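Local coordinates for protein endoglucanase (Fervidobacterium pennivorans DSM 9078, PDB 6KDD) that probably hydrolyses beta-1,4-glucosidic links in cellulose-like glucans, as a glycoside hydrolase of family 5 built on a TIM barrel, at residues N28-P33 and I60-S65; N101-E106 and I141-A146; V118-W123 and P159-V164. All coordinates share one frame; numbering follows the deposited sequence.

Contact 1. Residues N28-P33 and I60-S65; sequences NALEAP and IPIRWS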
ATOM      1  N   ASN A  28       2.641  -0.475  10.654  1.00 18.38           N
ATOM      2  CA  ASN A  28       3.293  -0.241  11.947  1.00 19.05           C
ATOM      3  C   ASN A  28       4.202  -1.401  12.335  1.00 18.08           C
ATOM      4  O   ASN A  28       4.458  -1.619  13.527  1.00 17.88           O
ATOM      5  CB  ASN A  28       2.293   0.078  13.073  1.00 19.21           C
ATOM      6  CG  ASN A  28       1.778   1.498  12.966  1.00 25.71           C
ATOM      7  OD1 ASN A  28       1.279   1.904  11.915  1.00 27.38           O
ATOM      8  ND2 ASN A  28       1.854   2.256  14.046  1.00 24.25           N
ATOM      9  N   ALA A  29       4.718  -2.117  11.320  1.00 16.87           N
ATOM     10  CA  ALA A  29       5.452  -3.348  11.553  1.00 15.24           C
ATOM     11  C   ALA A  29       6.818  -3.235  10.866  1.00 17.75           C
ATOM     12  O   ALA A  29       7.740  -2.608  11.431  1.00 21.06           O
ATOM     13  CB  ALA A  29       4.596  -4.528  11.083  1.00 16.22           C
ATOM     14  N   LEU A  30       6.942  -3.719   9.606  1.00 18.14           N
ATOM     15  CA  LEU A  30       8.281  -3.856   9.028  1.00 16.72           C
ATOM     16  C   LEU A  30       8.737  -2.567   8.355  1.00 16.21           C
ATOM     17  O   LEU A  30       9.899  -2.508   7.936  1.00 17.38           O
ATOM     18  CB  LEU A  30       8.362  -5.007   7.996  1.00 16.62           C
ATOM     19  CG  LEU A  30       8.320  -6.431   8.600  1.00 18.96           C
ATOM     20  CD1 LEU A  30       8.059  -7.442   7.506  1.00 19.51           C
ATOM     21  CD2 LEU A  30       9.676  -6.739   9.255  1.00 16.89           C
ATOM     22  N   GLU A  31       7.866  -1.538   8.280  1.00 17.25           N
ATOM     23  CA  GLU A  31       8.261  -0.263   7.684  1.00 18.35           C
ATOM     24  C   GLU A  31       8.721   0.733   8.758  1.00 19.37           C
ATOM     25  O   GLU A  31       9.041   1.891   8.438  1.00 19.64           O
ATOM     26  CB  GLU A  31       7.119   0.285   6.803  1.00 18.67           C
ATOM     27  CG  GLU A  31       5.988   1.008   7.567  1.00 15.51           C
ATOM     28  CD  GLU A  31       4.976   0.187   8.357  1.00 20.60           C
ATOM     29  OE1 GLU A  31       5.290  -0.980   8.728  1.00 20.90           O
ATOM     30  OE2 GLU A  31       3.837   0.708   8.579  1.00 20.74           O
ATOM     31  N   ALA A  32       8.739   0.283  10.019  1.00 19.89           N
ATOM     32  CA  ALA A  32       9.302   1.070  11.120  1.00 19.53           C
ATOM     33  C   ALA A  32      10.823   0.952  11.022  1.00 20.11           C
ATOM     34  O   ALA A  32      11.319   0.160  10.210  1.00 18.76           O
ATOM     35  CB  ALA A  32       8.810   0.503  12.429  1.00 19.85           C
ATOM     36  N   PRO A  33      11.649   1.716  11.783  1.00 24.10           N
ATOM     37  CA  PRO A  33      13.112   1.579  11.666  1.00 21.36           C
ATOM     38  C   PRO A  33      13.573   0.164  12.016  1.00 22.38           C
ATOM     39  O   PRO A  33      14.559  -0.319  11.456  1.00 22.99           O
ATOM     40  CB  PRO A  33      13.643   2.654  12.665  1.00 24.66           C
ATOM     41  CG  PRO A  33      12.531   3.684  12.688  1.00 24.80           C
ATOM     42  CD  PRO A  33      11.270   2.812  12.706  1.00 24.89           C
ATOM     43  N   ILE A  60       2.372  -5.564   2.520  1.00 14.94           N
ATOM     44  CA  ILE A  60       3.371  -5.604   3.584  1.00 15.10           C
ATOM     45  C   ILE A  60       4.361  -4.475   3.346  1.00 16.53           C
ATOM     46  O   ILE A  60       5.288  -4.615   2.556  1.00 17.37           O
ATOM     47  CB  ILE A  60       4.117  -6.952   3.647  1.00 18.41           C
ATOM     48  CG1 ILE A  60       3.171  -8.166   3.649  1.00 21.58           C
ATOM     49  CG2 ILE A  60       5.083  -6.992   4.866  1.00 21.48           C
ATOM     50  CD1 ILE A  60       2.400  -8.272   4.935  1.00 23.14           C
ATOM     51  N   PRO A  61       4.194  -3.329   4.019  1.00 16.04           N
ATOM     52  CA  PRO A  61       5.198  -2.269   3.976  1.00 16.20           C
ATOM     53  C   PRO A  61       6.513  -2.694   4.603  1.00 15.22           C
ATOM     54  O   PRO A  61       6.544  -3.270   5.708  1.00 16.55           O
ATOM     55  CB  PRO A  61       4.606  -1.182   4.881  1.00 16.92           C
ATOM     56  CG  PRO A  61       3.079  -1.461   4.804  1.00 17.80           C
ATOM     57  CD  PRO A  61       2.993  -2.976   4.778  1.00 16.20           C
ATOM     58  N   ILE A  62       7.627  -2.348   3.923  1.00 14.82           N
ATOM     59  CA  ILE A  62       8.923  -2.826   4.385  1.00 15.35           C
ATOM     60  C   ILE A  62       9.968  -1.734   4.104  1.00 17.17           C
ATOM     61  O   ILE A  62      10.168  -1.359   2.942  1.00 16.22           O
ATOM     62  CB  ILE A  62       9.320  -4.109   3.610  1.00 17.24           C
ATOM     63  CG1 ILE A  62       8.372  -5.295   3.834  1.00 17.50           C
ATOM     64  CG2 ILE A  62      10.741  -4.543   3.962  1.00 16.55           C
ATOM     65  CD1 ILE A  62       8.734  -6.437   2.878  1.00 17.63           C
ATOM     66  N   ARG A  63      10.687  -1.392   5.171  1.00 17.59           N
ATOM     67  CA  ARG A  63      11.741  -0.375   5.157  1.00 20.71           C
ATOM     68  C   ARG A  63      13.090  -1.067   4.933  1.00 19.12           C
ATOM     69  O   ARG A  63      13.922  -1.157   5.835  1.00 22.35           O
ATOM     70  CB  ARG A  63      11.752   0.408   6.469  1.00 18.32           C
ATOM     71  CG  ARG A  63      12.601   1.673   6.355  1.00 20.05           C
ATOM     72  CD  ARG A  63      12.853   2.249   7.711  1.00 21.09           C
ATOM     73  NE  ARG A  63      11.633   2.875   8.227  1.00 23.50           N
ATOM     74  CZ  ARG A  63      11.582   4.032   8.878  1.00 25.77           C
ATOM     75  NH1 ARG A  63      12.693   4.734   9.050  1.00 24.43           N
ATOM     76  NH2 ARG A  63      10.427   4.475   9.357  1.00 23.38           N
ATOM     77  N   TRP A  64      13.294  -1.527   3.697  1.00 20.37           N
ATOM     78  CA  TRP A  64      14.500  -2.285   3.391  1.00 23.04           C
ATOM     79  C   TRP A  64      15.731  -1.394   3.607  1.00 23.19           C
ATOM     80  O   TRP A  64      16.767  -1.865   4.079  1.00 23.66           O
ATOM     81  CB  TRP A  64      14.464  -2.715   1.929  1.00 20.79           C
ATOM     82  CG  TRP A  64      13.411  -3.710   1.564  1.00 20.16           C
ATOM     83  CD1 TRP A  64      12.207  -3.446   0.977  1.00 18.03           C
ATOM     84  CD2 TRP A  64      13.512  -5.132   1.707  1.00 19.01           C
ATOM     85  NE1 TRP A  64      11.546  -4.622   0.746  1.00 17.19           N
ATOM     86  CE2 TRP A  64      12.320  -5.669   1.180  1.00 20.65           C
ATOM     87  CE3 TRP A  64      14.500  -5.986   2.214  1.00 21.46           C
ATOM     88  CZ2 TRP A  64      12.061  -7.043   1.140  1.00 19.79           C
ATOM     89  CZ3 TRP A  64      14.256  -7.349   2.166  1.00 24.70           C
ATOM     90  CH2 TRP A  64      13.055  -7.859   1.631  1.00 20.59           C
ATOM     91  N   SER A  65      15.559  -0.091   3.343  1.00 25.09           N
ATOM     92  CA  SER A  65      16.654   0.867   3.385  1.00 24.24           C
ATOM     93  C   SER A  65      17.230   0.959   4.798  1.00 26.72           C
ATOM     94  O   SER A  65      18.342   1.433   5.001  1.00 29.82           O
ATOM     95  CB  SER A  65      16.190   2.234   2.869  1.00 25.36           C
ATOM     96  OG  SER A  65      15.294   2.766   3.833  1.00 23.03           O
TER
HETATM   97  O   HOH W   1       4.990  -4.362   7.575  1.00 21.36           O
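Arg-63 reaches from 60-65 across 28-33 and takes hold of its backbone, joining two neighbouring beta-alpha loops of a TIM barrel: those that follow strands 22-25 and 57-60. Three hydrogen bonds cross the contact, all given by this arginine to carbonyl oxygens. Its backbone N meets Leu-30 O at 3.1 Å in a nearly straight bond (169° at the hydrogen). Its side chain leaves with CG anti to the backbone N and bends at chi3 (-73°), which turns the guanidinium side-on to Glu-31 O; Arg-63 NE binds that oxygen at 2.8 Å and NH2 at 3.1 Å. The oxygen lies in the guanidinium plane, while Pro-33 N sits over the centre of one face of the group. The other terminal nitrogen, NH1, binds a glycerol, probably from the crystallisation liquor. His-104 from the loop after strand 97-101 also binds Glu-31 O. An alanine at Arg-63 would probably leave Glu-31 O without its two guanidinium donors and take away the flat group packed against the Ala-32 to Pro-33 peptide.

The Glu-31 carboxylate serves its own segment: a bend at chi2 folds it back to accept from the backbone N of Asn-28 and of Ala-29 on its syn sides, which probably helps to hold the start of the type I turn from Ala-29 to Ala-32. A single water adds a further polar link, accepting from Leu-30 N at 2.9 Å and donating to Pro-61 O at 2.7 Å.

Carbon contacts add to this. The Glu-31 chain runs alongside the Pro-61 ring, with Glu-31 CB 3.5 Å from Pro-61 CB, and Leu-30 CD1 rests on Ile-60 CG2 at 4.0 Å.

Contact 2. Residues N101-E106 and I141-A146; sequences NTHHFE and IYNEPA
Asn-143 N gives a hydrogen bond to Thr-102 O (3.0 Å) where the touching parts of the two backbones run 66° apart end to end, with CA atoms paired 102 to 142 and 103 to 143. Asn-143 carries its amide over one face of the His-103 imidazole. The two planes are only 7° apart, so this is a true stack: Asn-143 OD1 lies toward the ring's rim, 3.1 Å from His-103 NE2, too poorly angled for a hydrogen bond, and Asn-143 CB makes a CH-pi contact 3.7 Å from the His-103 ring centroid. CG of Asn-143 stands anti to the backbone N, which carries the amide out over the ring, while chi2 (-110°) turns it flat, and ND2 is held by Glu-260.

Both segments follow adjacent strands of the TIM barrel, 97-101 and 137-140, at the C-terminal end where the active site of such enzymes lies. Just beyond strand 137-140, Asn-143 and Glu-144, followed by Pro-145, match the Asn-Glu-Pro motif of family 5, whose glutamate is the acid/base; Glu-144 probably has that role.

Tyr-142 meets Thr-102 and Phe-105. Its ring crosses the Thr-102 side chain at about a right angle, Tyr-142 CD1 4.0 Å from Thr-102 CG2, and Tyr-142 CE1 touches Phe-105 CB at 3.6 Å. The hydroxyl, Tyr-142 OH, accepts from Phe-105 N at 3.0 Å, at the centre of an inverse gamma turn just before helix 106-110. A water takes the N-H of His-104 at 2.8 Å and donates to Asn-143 OD1 at 3.1 Å.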
ATOM      1  N   ASN A 101       6.618  -4.145  -0.721  1.00 19.86           N
ATOM      2  CA  ASN A 101       7.084  -2.899  -1.299  1.00 20.96           C
ATOM      3  C   ASN A 101       8.438  -2.512  -0.702  1.00 21.54           C
ATOM      4  O   ASN A 101       9.043  -3.254   0.086  1.00 18.10           O
ATOM      5  CB  ASN A 101       6.038  -1.789  -1.119  1.00 20.01           C
ATOM      6  CG  ASN A 101       5.978  -1.276   0.304  1.00 17.69           C
ATOM      7  OD1 ASN A 101       6.883  -1.508   1.113  1.00 18.46           O
ATOM      8  ND2 ASN A 101       4.903  -0.564   0.613  1.00 16.59           N
ATOM      9  N   THR A 102       8.889  -1.298  -1.077  1.00 21.54           N
ATOM     10  CA  THR A 102       9.841  -0.549  -0.283  1.00 21.94           C
ATOM     11  C   THR A 102       9.092   0.687   0.248  1.00 19.58           C
ATOM     12  O   THR A 102       8.285   1.270  -0.467  1.00 19.26           O
ATOM     13  CB  THR A 102      11.086  -0.173  -1.116  1.00 25.89           C
ATOM     14  OG1 THR A 102      11.718  -1.402  -1.479  1.00 26.19           O
ATOM     15  CG2 THR A 102      12.068   0.711  -0.372  1.00 26.91           C
ATOM     16  N   HIS A 103       9.363   1.068   1.494  1.00 19.57           N
ATOM     17  CA  HIS A 103       8.546   2.044   2.199  1.00 21.27           C
ATOM     18  C   HIS A 103       9.436   2.841   3.145  1.00 20.30           C
ATOM     19  O   HIS A 103      10.325   2.274   3.782  1.00 18.52           O
ATOM     20  CB  HIS A 103       7.536   1.214   3.033  1.00 19.35           C
ATOM     21  CG  HIS A 103       6.198   1.813   3.328  1.00 17.53           C
ATOM     22  ND1 HIS A 103       6.018   2.818   4.282  1.00 22.77           N
ATOM     23  CD2 HIS A 103       4.962   1.454   2.932  1.00 15.57           C
ATOM     24  CE1 HIS A 103       4.720   3.055   4.444  1.00 18.00           C
ATOM     25  NE2 HIS A 103       4.059   2.245   3.616  1.00 20.33           N
ATOM     26  N   HIS A 104       9.150   4.136   3.315  1.00 20.90           N
ATOM     27  CA  HIS A 104       9.869   4.984   4.272  1.00 21.35           C
ATOM     28  C   HIS A 104      11.381   4.983   4.010  1.00 24.73           C
ATOM     29  O   HIS A 104      12.170   4.889   4.961  1.00 23.24           O
ATOM     30  CB  HIS A 104       9.538   4.691   5.752  1.00 22.60           C
ATOM     31  CG  HIS A 104       8.118   5.033   6.097  1.00 24.99           C
ATOM     32  ND1 HIS A 104       7.359   4.327   7.040  1.00 28.07           N
ATOM     33  CD2 HIS A 104       7.286   5.972   5.583  1.00 23.38           C
ATOM     34  CE1 HIS A 104       6.136   4.860   7.120  1.00 23.71           C
ATOM     35  NE2 HIS A 104       6.068   5.845   6.215  1.00 28.82           N
ATOM     36  N   PHE A 105      11.760   5.166   2.728  1.00 26.29           N
ATOM     37  CA  PHE A 105      13.170   5.330   2.368  1.00 26.21           C
ATOM     38  C   PHE A 105      13.478   6.827   2.482  1.00 26.74           C
ATOM     39  O   PHE A 105      13.343   7.548   1.500  1.00 27.34           O
ATOM     40  CB  PHE A 105      13.417   4.810   0.944  1.00 26.15           C
ATOM     41  CG  PHE A 105      14.881   4.704   0.550  1.00 29.59           C
ATOM     42  CD1 PHE A 105      15.873   5.263   1.347  1.00 25.79           C
ATOM     43  CD2 PHE A 105      15.257   4.036  -0.611  1.00 28.08           C
ATOM     44  CE1 PHE A 105      17.215   5.157   0.996  1.00 31.69           C
ATOM     45  CE2 PHE A 105      16.597   3.938  -0.979  1.00 27.22           C
ATOM     46  CZ  PHE A 105      17.564   4.509  -0.172  1.00 27.19           C
ATOM     47  N   GLU A 106      13.832   7.271   3.695  1.00 28.11           N
ATOM     48  CA  GLU A 106      13.807   8.697   4.024  1.00 32.59           C
ATOM     49  C   GLU A 106      14.778   9.477   3.124  1.00 31.33           C
ATOM     50  O   GLU A 106      14.435  10.541   2.661  1.00 27.12           O
ATOM     51  CB  GLU A 106      14.217   8.898   5.481  1.00 37.89           C
ATOM     52  CG  GLU A 106      13.162   8.426   6.470  1.00 56.48           C
ATOM     53  CD  GLU A 106      13.502   8.657   7.935  1.00 73.50           C
ATOM     54  OE1 GLU A 106      14.422   9.475   8.211  1.00 78.56           O
ATOM     55  OE2 GLU A 106      12.844   8.027   8.809  1.00 81.12           O
ATOM     56  N   ILE A 141       7.210  -1.001  -6.269  1.00 23.49           N
ATOM     57  CA  ILE A 141       8.544  -0.396  -6.246  1.00 25.32           C
ATOM     58  C   ILE A 141       8.741   0.543  -5.055  1.00 22.01           C
ATOM     59  O   ILE A 141       9.734   0.463  -4.330  1.00 19.29           O
ATOM     60  CB  ILE A 141       8.813   0.325  -7.588  1.00 26.36           C
ATOM     61  CG1 ILE A 141       8.920  -0.730  -8.695  1.00 29.12           C
ATOM     62  CG2 ILE A 141      10.076   1.179  -7.468  1.00 24.19           C
ATOM     63  CD1 ILE A 141       9.175  -0.181 -10.083  1.00 31.86           C
ATOM     64  N   TYR A 142       7.839   1.522  -4.901  1.00 23.08           N
ATOM     65  CA  TYR A 142       8.052   2.438  -3.793  1.00 22.63           C
ATOM     66  C   TYR A 142       6.710   3.026  -3.330  1.00 22.09           C
ATOM     67  O   TYR A 142       5.900   3.375  -4.155  1.00 22.13           O
ATOM     68  CB  TYR A 142       9.006   3.564  -4.207  1.00 25.55           C
ATOM     69  CG  TYR A 142       9.376   4.372  -3.004  1.00 22.99           C
ATOM     70  CD1 TYR A 142      10.062   3.769  -1.965  1.00 23.18           C
ATOM     71  CD2 TYR A 142       8.912   5.668  -2.829  1.00 26.43           C
ATOM     72  CE1 TYR A 142      10.335   4.449  -0.797  1.00 25.53           C
ATOM     73  CE2 TYR A 142       9.242   6.389  -1.691  1.00 22.01           C
ATOM     74  CZ  TYR A 142       9.917   5.764  -0.669  1.00 22.79           C
ATOM     75  OH  TYR A 142      10.249   6.421   0.470  1.00 25.63           O
ATOM     76  N   ASN A 143       6.516   3.099  -2.014  1.00 22.01           N
ATOM     77  CA  ASN A 143       5.335   3.654  -1.354  1.00 21.36           C
ATOM     78  C   ASN A 143       5.379   5.192  -1.427  1.00 20.64           C
ATOM     79  O   ASN A 143       6.349   5.782  -1.000  1.00 23.17           O
ATOM     80  CB  ASN A 143       5.306   3.240   0.129  1.00 19.51           C
ATOM     81  CG  ASN A 143       4.143   3.853   0.892  1.00 19.89           C
ATOM     82  OD1 ASN A 143       4.343   4.724   1.748  1.00 21.79           O
ATOM     83  ND2 ASN A 143       2.938   3.442   0.564  1.00 16.04           N
ATOM     84  N   GLU A 144       4.339   5.810  -2.001  1.00 21.44           N
ATOM     85  CA  GLU A 144       4.079   7.246  -1.835  1.00 21.02           C
ATOM     86  C   GLU A 144       5.320   8.081  -2.157  1.00 21.64           C
ATOM     87  O   GLU A 144       5.882   8.734  -1.288  1.00 24.37           O
ATOM     88  CB  GLU A 144       3.631   7.526  -0.395  1.00 20.69           C
ATOM     89  CG  GLU A 144       2.232   7.003  -0.165  1.00 19.14           C
ATOM     90  CD  GLU A 144       1.710   7.363   1.224  1.00 23.05           C
ATOM     91  OE1 GLU A 144       2.375   8.101   1.941  1.00 28.17           O
ATOM     92  OE2 GLU A 144       0.611   6.947   1.529  1.00 25.84           O
ATOM     93  N   PRO A 145       5.765   8.110  -3.425  1.00 25.84           N
ATOM     94  CA  PRO A 145       6.758   9.109  -3.858  1.00 24.68           C
ATOM     95  C   PRO A 145       6.209  10.508  -3.548  1.00 24.23           C
ATOM     96  O   PRO A 145       5.032  10.776  -3.734  1.00 27.35           O
ATOM     97  CB  PRO A 145       6.807   8.898  -5.389  1.00 27.20           C
ATOM     98  CG  PRO A 145       6.294   7.472  -5.617  1.00 30.44           C
ATOM     99  CD  PRO A 145       5.246   7.272  -4.526  1.00 23.69           C
ATOM    100  N   ALA A 146       7.059  11.355  -3.004  1.00 23.40           N
ATOM    101  CA  ALA A 146       6.655  12.682  -2.584  1.00 28.48           C
ATOM    102  C   ALA A 146       7.912  13.476  -2.275  1.00 28.42           C
ATOM    103  O   ALA A 146       9.034  12.994  -2.476  1.00 30.29           O
ATOM    104  CB  ALA A 146       5.735  12.597  -1.383  1.00 26.78           C
TER
HETATM  105  O   HOH W   2       7.281   5.681   1.962  1.00 27.39           O

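Contact 3. Residues V118-W123 and P159-V164; sequences VLVEIW and PKVLKV
Val-161 is the bump at the middle of this helix pair, and its two methyls go to different places on helix 112-129. Val-161 CG1, anti to the backbone N (chi1 174°), points at Trp-123, 3.6 Å from Trp-123 CB and almost as near CG and CD1 at the base of the indole. Val-161 CG2 enters the hollow between Leu-119 and Val-120, lying 4.0 Å from Leu-119 CD2 and 3.6 Å from Val-120 CG2. The valine therefore fits among three residues on one side of the partner helix, 119, 120 and 123.

In return, Val-120 lies between Val-161 and Val-164. Val-120 and Val-161 run past one another head to tail, while Val-120 meets Val-164 at about a right angle, with the CG1 methyls of the two 3.9 Å apart. The second methyl of Val-164, CG2, sits 3.7 Å from Val-120 O, and the aliphatic base of Lys-160 closes the edge beside Val-120 CG2.

The axes of these short segments cross at -24°, 8.9 Å apart at their closest, as suits successive outer helices of a TIM barrel. On the barrel side, Trp-123 NE1 is bonded to Ile-141 O in the loop after strand 137-140.

No hydrogen bond joins these two segments; the touching is mostly carbon on carbon, so the contact probably rests on fit and on the burial of apolar surface.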
ATOM      1  N   VAL A 118      20.284   3.343  -5.209  1.00 33.98           N
ATOM      2  CA  VAL A 118      20.159   2.445  -4.067  1.00 33.85           C
ATOM      3  C   VAL A 118      18.826   1.697  -4.148  1.00 37.17           C
ATOM      4  O   VAL A 118      18.805   0.477  -3.943  1.00 35.66           O
ATOM      5  CB  VAL A 118      20.293   3.178  -2.725  1.00 36.13           C
ATOM      6  CG1 VAL A 118      20.037   2.263  -1.529  1.00 33.99           C
ATOM      7  CG2 VAL A 118      21.622   3.881  -2.588  1.00 36.50           C
ATOM      8  N   LEU A 119      17.729   2.432  -4.422  1.00 33.42           N
ATOM      9  CA  LEU A 119      16.439   1.792  -4.683  1.00 30.88           C
ATOM     10  C   LEU A 119      16.599   0.744  -5.789  1.00 32.96           C
ATOM     11  O   LEU A 119      16.012  -0.322  -5.712  1.00 26.93           O
ATOM     12  CB  LEU A 119      15.334   2.795  -5.053  1.00 29.10           C
ATOM     13  CG  LEU A 119      13.911   2.203  -5.192  1.00 28.64           C
ATOM     14  CD1 LEU A 119      13.416   1.626  -3.863  1.00 27.61           C
ATOM     15  CD2 LEU A 119      12.907   3.192  -5.772  1.00 32.32           C
ATOM     16  N   VAL A 120      17.367   1.066  -6.843  1.00 27.63           N
ATOM     17  CA  VAL A 120      17.526   0.154  -7.962  1.00 30.50           C
ATOM     18  C   VAL A 120      18.146  -1.156  -7.462  1.00 27.39           C
ATOM     19  O   VAL A 120      17.664  -2.230  -7.824  1.00 29.72           O
ATOM     20  CB  VAL A 120      18.306   0.781  -9.150  1.00 34.49           C
ATOM     21  CG1 VAL A 120      18.797  -0.298 -10.119  1.00 33.26           C
ATOM     22  CG2 VAL A 120      17.430   1.753  -9.931  1.00 28.12           C
ATOM     23  N   GLU A 121      19.163  -1.040  -6.597  1.00 28.78           N
ATOM     24  CA  GLU A 121      19.929  -2.183  -6.122  1.00 31.70           C
ATOM     25  C   GLU A 121      19.151  -2.987  -5.084  1.00 33.49           C
ATOM     26  O   GLU A 121      19.287  -4.214  -5.009  1.00 23.59           O
ATOM     27  CB  GLU A 121      21.273  -1.737  -5.540  1.00 31.77           C
ATOM     28  CG  GLU A 121      22.299  -1.360  -6.618  1.00 37.44           C
ATOM     29  CD  GLU A 121      22.440  -2.339  -7.779  1.00 41.11           C
ATOM     30  OE1 GLU A 121      22.590  -3.559  -7.528  1.00 41.39           O
ATOM     31  OE2 GLU A 121      22.351  -1.900  -8.935  1.00 42.86           O
ATOM     32  N   ILE A 122      18.358  -2.282  -4.261  1.00 27.61           N
ATOM     33  CA  ILE A 122      17.486  -2.969  -3.319  1.00 25.47           C
ATOM     34  C   ILE A 122      16.590  -3.895  -4.112  1.00 23.25           C
ATOM     35  O   ILE A 122      16.504  -5.092  -3.811  1.00 32.72           O
ATOM     36  CB  ILE A 122      16.708  -1.962  -2.421  1.00 25.98           C
ATOM     37  CG1 ILE A 122      17.656  -1.376  -1.378  1.00 23.37           C
ATOM     38  CG2 ILE A 122      15.532  -2.661  -1.728  1.00 25.64           C
ATOM     39  CD1 ILE A 122      17.110  -0.172  -0.579  1.00 29.30           C
ATOM     40  N   TRP A 123      15.936  -3.350  -5.129  1.00 23.84           N
ATOM     41  CA  TRP A 123      15.025  -4.120  -5.938  1.00 25.12           C
ATOM     42  C   TRP A 123      15.743  -5.224  -6.716  1.00 30.30           C
ATOM     43  O   TRP A 123      15.130  -6.247  -6.994  1.00 23.70           O
ATOM     44  CB  TRP A 123      14.140  -3.224  -6.799  1.00 25.65           C
ATOM     45  CG  TRP A 123      12.939  -2.859  -5.978  1.00 30.66           C
ATOM     46  CD1 TRP A 123      12.596  -1.644  -5.440  1.00 30.75           C
ATOM     47  CD2 TRP A 123      11.976  -3.810  -5.500  1.00 25.00           C
ATOM     48  NE1 TRP A 123      11.428  -1.766  -4.725  1.00 28.02           N
ATOM     49  CE2 TRP A 123      11.017  -3.079  -4.762  1.00 26.41           C
ATOM     50  CE3 TRP A 123      11.802  -5.192  -5.696  1.00 23.21           C
ATOM     51  CZ2 TRP A 123       9.957  -3.726  -4.125  1.00 25.03           C
ATOM     52  CZ3 TRP A 123      10.717  -5.815  -5.123  1.00 24.37           C
ATOM     53  CH2 TRP A 123       9.825  -5.090  -4.323  1.00 23.07           C
ATOM     54  N   PRO A 159      10.878   3.428 -14.103  1.00 37.73           N
ATOM     55  CA  PRO A 159      11.204   2.536 -15.230  1.00 35.84           C
ATOM     56  C   PRO A 159      12.555   1.848 -15.099  1.00 33.27           C
ATOM     57  O   PRO A 159      12.706   0.698 -15.526  1.00 35.10           O
ATOM     58  CB  PRO A 159      11.079   3.438 -16.484  1.00 37.93           C
ATOM     59  CG  PRO A 159      10.157   4.562 -16.000  1.00 33.43           C
ATOM     60  CD  PRO A 159      10.607   4.804 -14.568  1.00 31.75           C
ATOM     61  N   LYS A 160      13.498   2.520 -14.441  1.00 32.56           N
ATOM     62  CA  LYS A 160      14.826   1.984 -14.188  1.00 32.74           C
ATOM     63  C   LYS A 160      14.780   0.795 -13.239  1.00 39.61           C
ATOM     64  O   LYS A 160      15.395  -0.245 -13.504  1.00 33.71           O
ATOM     65  CB  LYS A 160      15.727   3.081 -13.613  1.00 37.22           C
ATOM     66  CG  LYS A 160      16.115   4.134 -14.647  1.00 43.27           C
ATOM     67  CD  LYS A 160      16.897   5.370 -14.173  1.00 43.22           C
ATOM     68  CE  LYS A 160      16.773   6.467 -15.228  1.00 43.75           C
ATOM     69  NZ  LYS A 160      17.666   7.629 -14.984  1.00 49.31           N
ATOM     70  N   VAL A 161      14.106   0.984 -12.094  1.00 34.19           N
ATOM     71  CA  VAL A 161      13.856  -0.116 -11.178  1.00 31.01           C
ATOM     72  C   VAL A 161      13.122  -1.248 -11.910  1.00 27.75           C
ATOM     73  O   VAL A 161      13.516  -2.411 -11.809  1.00 38.32           O
ATOM     74  CB  VAL A 161      13.110   0.370  -9.913  1.00 29.34           C
ATOM     75  CG1 VAL A 161      12.720  -0.794  -9.012  1.00 27.57           C
ATOM     76  CG2 VAL A 161      13.970   1.338  -9.124  1.00 26.83           C
ATOM     77  N   LEU A 162      12.100  -0.926 -12.692  1.00 28.45           N
ATOM     78  CA  LEU A 162      11.294  -1.955 -13.330  1.00 34.98           C
ATOM     79  C   LEU A 162      12.155  -2.779 -14.283  1.00 39.90           C
ATOM     80  O   LEU A 162      12.051  -4.009 -14.321  1.00 33.42           O
ATOM     81  CB  LEU A 162      10.130  -1.306 -14.080  1.00 32.08           C
ATOM     82  CG  LEU A 162       9.251  -2.266 -14.877  1.00 40.99           C
ATOM     83  CD1 LEU A 162       8.573  -3.308 -13.977  1.00 34.99           C
ATOM     84  CD2 LEU A 162       8.207  -1.495 -15.665  1.00 33.46           C
ATOM     85  N   LYS A 163      12.993  -2.068 -15.050  1.00 40.47           N
ATOM     86  CA  LYS A 163      13.909  -2.723 -15.969  1.00 47.59           C
ATOM     87  C   LYS A 163      14.658  -3.828 -15.229  1.00 45.18           C
ATOM     88  O   LYS A 163      14.655  -4.979 -15.686  1.00 41.85           O
ATOM     89  CB  LYS A 163      14.882  -1.727 -16.612  1.00 49.75           C
ATOM     90  CG  LYS A 163      15.771  -2.315 -17.703  1.00 52.94           C
ATOM     91  CD  LYS A 163      15.004  -2.890 -18.901  1.00 58.22           C
ATOM     92  CE  LYS A 163      15.888  -3.180 -20.104  1.00 65.81           C
ATOM     93  NZ  LYS A 163      16.911  -4.219 -19.820  1.00 58.67           N
ATOM     94  N   VAL A 164      15.263  -3.479 -14.081  1.00 40.42           N
ATOM     95  CA  VAL A 164      16.042  -4.482 -13.368  1.00 40.62           C
ATOM     96  C   VAL A 164      15.180  -5.588 -12.754  1.00 39.56           C
ATOM     97  O   VAL A 164      15.609  -6.739 -12.755  1.00 41.98           O
ATOM     98  CB  VAL A 164      17.151  -3.946 -12.444  1.00 41.65           C
ATOM     99  CG1 VAL A 164      17.759  -2.662 -12.981  1.00 45.82           C
ATOM    100  CG2 VAL A 164      16.778  -3.832 -10.982  1.00 43.77           C
TER

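Overall arrangement
The contacts follow the barrel round from strand 22-25 to strand 137-140. Contact 1 joins the loops after the first and second strands and contact 2 those after the third and fourth, their centres about 10 Å apart; Asn-101 bridges them, its OD1 bonded to Ile-62 N and its O to Trp-64 NE1. Contact 3, between helices 112-129 and 151-168, lies farther out, its centre about 13 Å from that of contact 2 and about 18 Å from that of contact 1. Along the chain contact 1 closes first, while contacts 2 and 3 interleave, because each helix follows a strand whose loop contact 2 uses. Phe-105 on Val-118 and Ile-141 on Val-161 tie those loops to the helices.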